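Local coordinates for diketoreductase (Acinetobacter baylyi, PDB 4E12) that reduces the carbonyl groups of dicarbonyl compounds with NADH and belongs to the 3-hydroxyacyl-CoA dehydrogenase family, at the interface of chains A and B. Coordinates in Å, arbitrary orientation; residue numbers count along the deposited sequence, not the author numbering. Chains: chain A/B, Diketoreductase.

Contact 1: the interface of chains A and B. Residues chain A 184, 186-188, 191, 195; chain B 206-207, 212.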
# COMPACT_ATOMS: atom_id res chain seq x y z
N LEU A 184 15.50 7.97 9.41
CA LEU A 184 16.22 7.03 8.57
C LEU A 184 17.65 6.92 9.04
O LEU A 184 18.22 7.89 9.54
CB LEU A 184 16.18 7.42 7.09
CG LEU A 184 14.84 7.35 6.35
CD1 LEU A 184 13.90 8.47 6.78
CD2 LEU A 184 15.14 7.46 4.87
N LYS A 186 20.20 5.37 7.10
CA LYS A 186 21.11 5.43 5.97
C LYS A 186 20.38 6.13 4.83
O LYS A 186 19.15 6.18 4.81
CB LYS A 186 21.45 4.01 5.48
CG LYS A 186 22.17 3.12 6.46
CD LYS A 186 22.54 1.81 5.77
CE LYS A 186 23.28 0.87 6.71
NZ LYS A 186 23.66 -0.42 6.04
N GLU A 187 21.13 6.65 3.87
CA GLU A 187 20.47 7.24 2.71
C GLU A 187 19.64 6.24 1.93
O GLU A 187 19.99 5.05 1.82
CB GLU A 187 21.46 7.88 1.75
CG GLU A 187 22.04 9.17 2.21
CD GLU A 187 22.78 9.82 1.08
OE1 GLU A 187 23.56 9.11 0.40
OE2 GLU A 187 22.57 11.02 0.84
N LYS A 188 18.56 6.74 1.36
CA LYS A 188 17.68 5.98 0.51
C LYS A 188 16.92 6.96 -0.36
O LYS A 188 16.23 7.86 0.14
CB LYS A 188 16.70 5.17 1.37
CG LYS A 188 15.65 4.39 0.59
CD LYS A 188 16.24 3.24 -0.22
CE LYS A 188 15.18 2.57 -1.08
NZ LYS A 188 14.71 3.49 -2.15
N TYR A 191 13.40 8.33 0.36
CA TYR A 191 13.22 8.21 1.81
C TYR A 191 12.41 6.95 2.11
O TYR A 191 12.61 5.90 1.47
CB TYR A 191 12.52 9.48 2.37
CG TYR A 191 13.26 10.77 2.03
CD1 TYR A 191 14.16 11.34 2.93
CD2 TYR A 191 13.06 11.42 0.81
CE1 TYR A 191 14.85 12.54 2.62
CE2 TYR A 191 13.74 12.61 0.49
CZ TYR A 191 14.63 13.16 1.41
OH TYR A 191 15.31 14.33 1.11
N SER A 195 9.26 5.51 -1.03
CA SER A 195 9.76 4.17 -1.30
C SER A 195 8.68 3.14 -1.15
O SER A 195 8.71 2.12 -1.83
CB SER A 195 10.97 3.83 -0.40
OG SER A 195 12.07 4.63 -0.79
N GLU B 206 12.77 -4.43 2.02
CA GLU B 206 14.03 -3.86 1.56
C GLU B 206 14.51 -2.73 2.47
O GLU B 206 15.69 -2.68 2.84
CB GLU B 206 13.89 -3.33 0.13
CG GLU B 206 15.15 -2.66 -0.42
CD GLU B 206 15.39 -1.25 0.12
OE1 GLU B 206 16.55 -0.82 0.22
OE2 GLU B 206 14.40 -0.54 0.43
N LEU B 207 13.63 -1.82 2.84
CA LEU B 207 14.00 -0.76 3.79
C LEU B 207 14.49 -1.37 5.10
O LEU B 207 15.42 -0.84 5.73
CB LEU B 207 12.81 0.13 4.12
CG LEU B 207 12.16 0.94 3.00
CD1 LEU B 207 10.93 1.66 3.57
CD2 LEU B 207 13.19 1.93 2.47
N ILE B 212 17.64 0.85 6.53
CA ILE B 212 17.22 2.24 6.34
C ILE B 212 16.41 2.72 7.54
O ILE B 212 16.62 3.84 8.01
CB ILE B 212 16.34 2.40 5.08
CG1 ILE B 212 17.01 1.79 3.85
CG2 ILE B 212 16.00 3.86 4.84
CD1 ILE B 212 18.38 2.37 3.53

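Contact 2: the interface of chains A and B. Residues chain A 212-214; chain B 183, 185.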
# COMPACT_ATOMS: atom_id res chain seq x y z
N ILE A 212 -6.25 -5.41 -16.92
CA ILE A 212 -6.64 -6.46 -15.99
C ILE A 212 -7.93 -6.11 -15.27
O ILE A 212 -8.82 -6.96 -15.13
CB ILE A 212 -5.55 -6.71 -14.92
CG1 ILE A 212 -4.18 -6.92 -15.56
CG2 ILE A 212 -5.92 -7.89 -14.04
CD1 ILE A 212 -4.11 -8.07 -16.55
N ALA A 213 -8.05 -4.86 -14.81
CA ALA A 213 -9.19 -4.44 -14.00
C ALA A 213 -9.40 -2.94 -14.15
O ALA A 213 -8.48 -2.22 -14.54
CB ALA A 213 -8.94 -4.78 -12.53
N ASP A 214 -10.60 -2.45 -13.85
CA ASP A 214 -10.83 -1.00 -13.95
C ASP A 214 -10.39 -0.33 -12.64
O ASP A 214 -10.14 -1.02 -11.65
CB ASP A 214 -12.29 -0.69 -14.33
CG ASP A 214 -13.28 -1.17 -13.30
OD1 ASP A 214 -14.46 -1.38 -13.66
OD2 ASP A 214 -12.88 -1.33 -12.13
N GLU B 183 -13.82 -8.25 -10.41
CA GLU B 183 -13.84 -8.77 -11.77
C GLU B 183 -12.57 -8.44 -12.56
O GLU B 183 -12.33 -7.28 -12.91
CB GLU B 183 -15.11 -8.30 -12.50
CG GLU B 183 -16.40 -8.78 -11.83
CD GLU B 183 -17.68 -8.29 -12.52
OE1 GLU B 183 -17.80 -8.41 -13.76
OE2 GLU B 183 -18.57 -7.77 -11.82
N LYS B 185 -10.35 -8.87 -16.05
CA LYS B 185 -10.72 -8.91 -17.46
C LYS B 185 -9.75 -9.76 -18.28
O LYS B 185 -10.07 -10.19 -19.39
CB LYS B 185 -10.81 -7.47 -18.02
CG LYS B 185 -11.90 -6.65 -17.33
CD LYS B 185 -11.85 -5.17 -17.68
CE LYS B 185 -12.96 -4.41 -16.94
NZ LYS B 185 -12.94 -2.94 -17.19
O HOH W 1 -12.49 -4.59 -13.50

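Contact 1: the interface of chains A and B
The backbones come close where A:Leu184 CA lies 3.3 Å from the carbonyl oxygen B:Ile212 O, while both A:Leu184 and A:Lys188 are in extended conformation. The protein belongs to the 3-hydroxyacyl-CoA dehydrogenase family. Here the loop between strand 180-183 and helix 193-209 meets the end of helix 193-209 of the partner and the loop after it.

B:Ile212 is the apolar wedge. Its side chain lies beside A:Leu184, and the two point the same way. The branch methyl CG2 of B:Ile212 is 3.7 Å from A:Leu184 CD2. CG2 stands anti to the backbone N (CG1 takes chi1 -51°), and from there B:Ile212 CG2 also reaches A:Lys188 CB at 3.8 Å. The end methyl, B:Ile212 CD1, turns to the backbone of the same loop and lies 3.6 Å from A:Glu187 O. A:Lys186 is poorly ordered and adds little.

A:Lys188 runs along the partner with its methylene chain. CG is anti to its own N (chi1 176°), and bends at chi2 and chi4 turn the amine back towards its own chain. B:Leu207 crosses the lysine at about a right angle and sets CD2 against CG. Farther out, the B:Glu206 side chain passes A:Lys188 at a slant, its carboxylate OE2 3.5 Å from A:Lys188 CE. The amine A:Lys188 NZ stays 4.8 Å from B:Glu206 OE2, so any attraction between the opposite charges is probably long-range. A:Lys188 NZ instead donates to the hydroxyl A:Ser195 OG at 3.2 Å, a bond that may help hold the amine. That hydroxyl donates in turn to A:Tyr191 O from above the carbonyl plane. A:Ser195, near the start of helix 193-209, also borders B:Leu207 CD2 with its CB.

Contact 2: the interface of chains A and B
B:Lys185 N donates a hydrogen bond to A:Ile212 O across the interface. B:Lys185 N and A:Ile212 O are 2.6 Å apart, and the angle at the hydrogen is 158°. The donor is tilted 20° from the carbonyl plane. This is a backbone link between two loops: the one after strand 180-183 of chain B and the one between helices 193-209 and 215-226 of chain A. Both partners are main-chain groups, so the bond does not read side-chain identity directly.

A water adds a second backbone link. It is bound by A:Asp214 N at 2.9 Å and by B:Glu183 O at 2.8 Å. It therefore bridges the residue just ahead of helix 215-226 to the end of strand 180-183. A:Ala213 lies between the direct bond and the water bridge. Its methyl is small and makes only a loose approach to B:Glu183 O.

Van der Waals contact comes mainly from B:Lys185. B:Lys185 CB packs 3.5 Å from A:Ile212 O, on the same carbonyl that takes the backbone bond. Beyond CG the chain is extended. It runs past the chain A loop and meets A:Asp214 at about a right angle. The amine B:Lys185 NZ comes to rest 3.7 Å from A:Asp214 CB.

The charges are close but not paired. A:Asp214 OD1 is 4.2 Å from B:Lys185 NZ. With chi1 62°, the aspartate presents CB nearer to the amine than its carboxylate. The opposite charges may still attract at this range.

For the protein, the site ties the 212-214 loop of one subunit to the end of strand 180-183 and the loop after it in the other, and may help hold the two-fold dimer seen in the crystal.

The centres of the C-alpha atoms of contact 1 and contact 2 are about 33 Å apart. They lie in the two symmetry-related halves of one interface. Residue 212 takes part in both, from chain B in contact 1 and from chain A in contact 2. Each end brings the 183-188 stretch of one chain against the residue 212 region of the other. By the two-fold symmetry, the twin of contact 2, with its bond from residue 185 N to residue 212 O, lies beside contact 1. The assembly holds two copies, and this arrangement is consistent with a dimer joined through residues around 183-188 and 206-214.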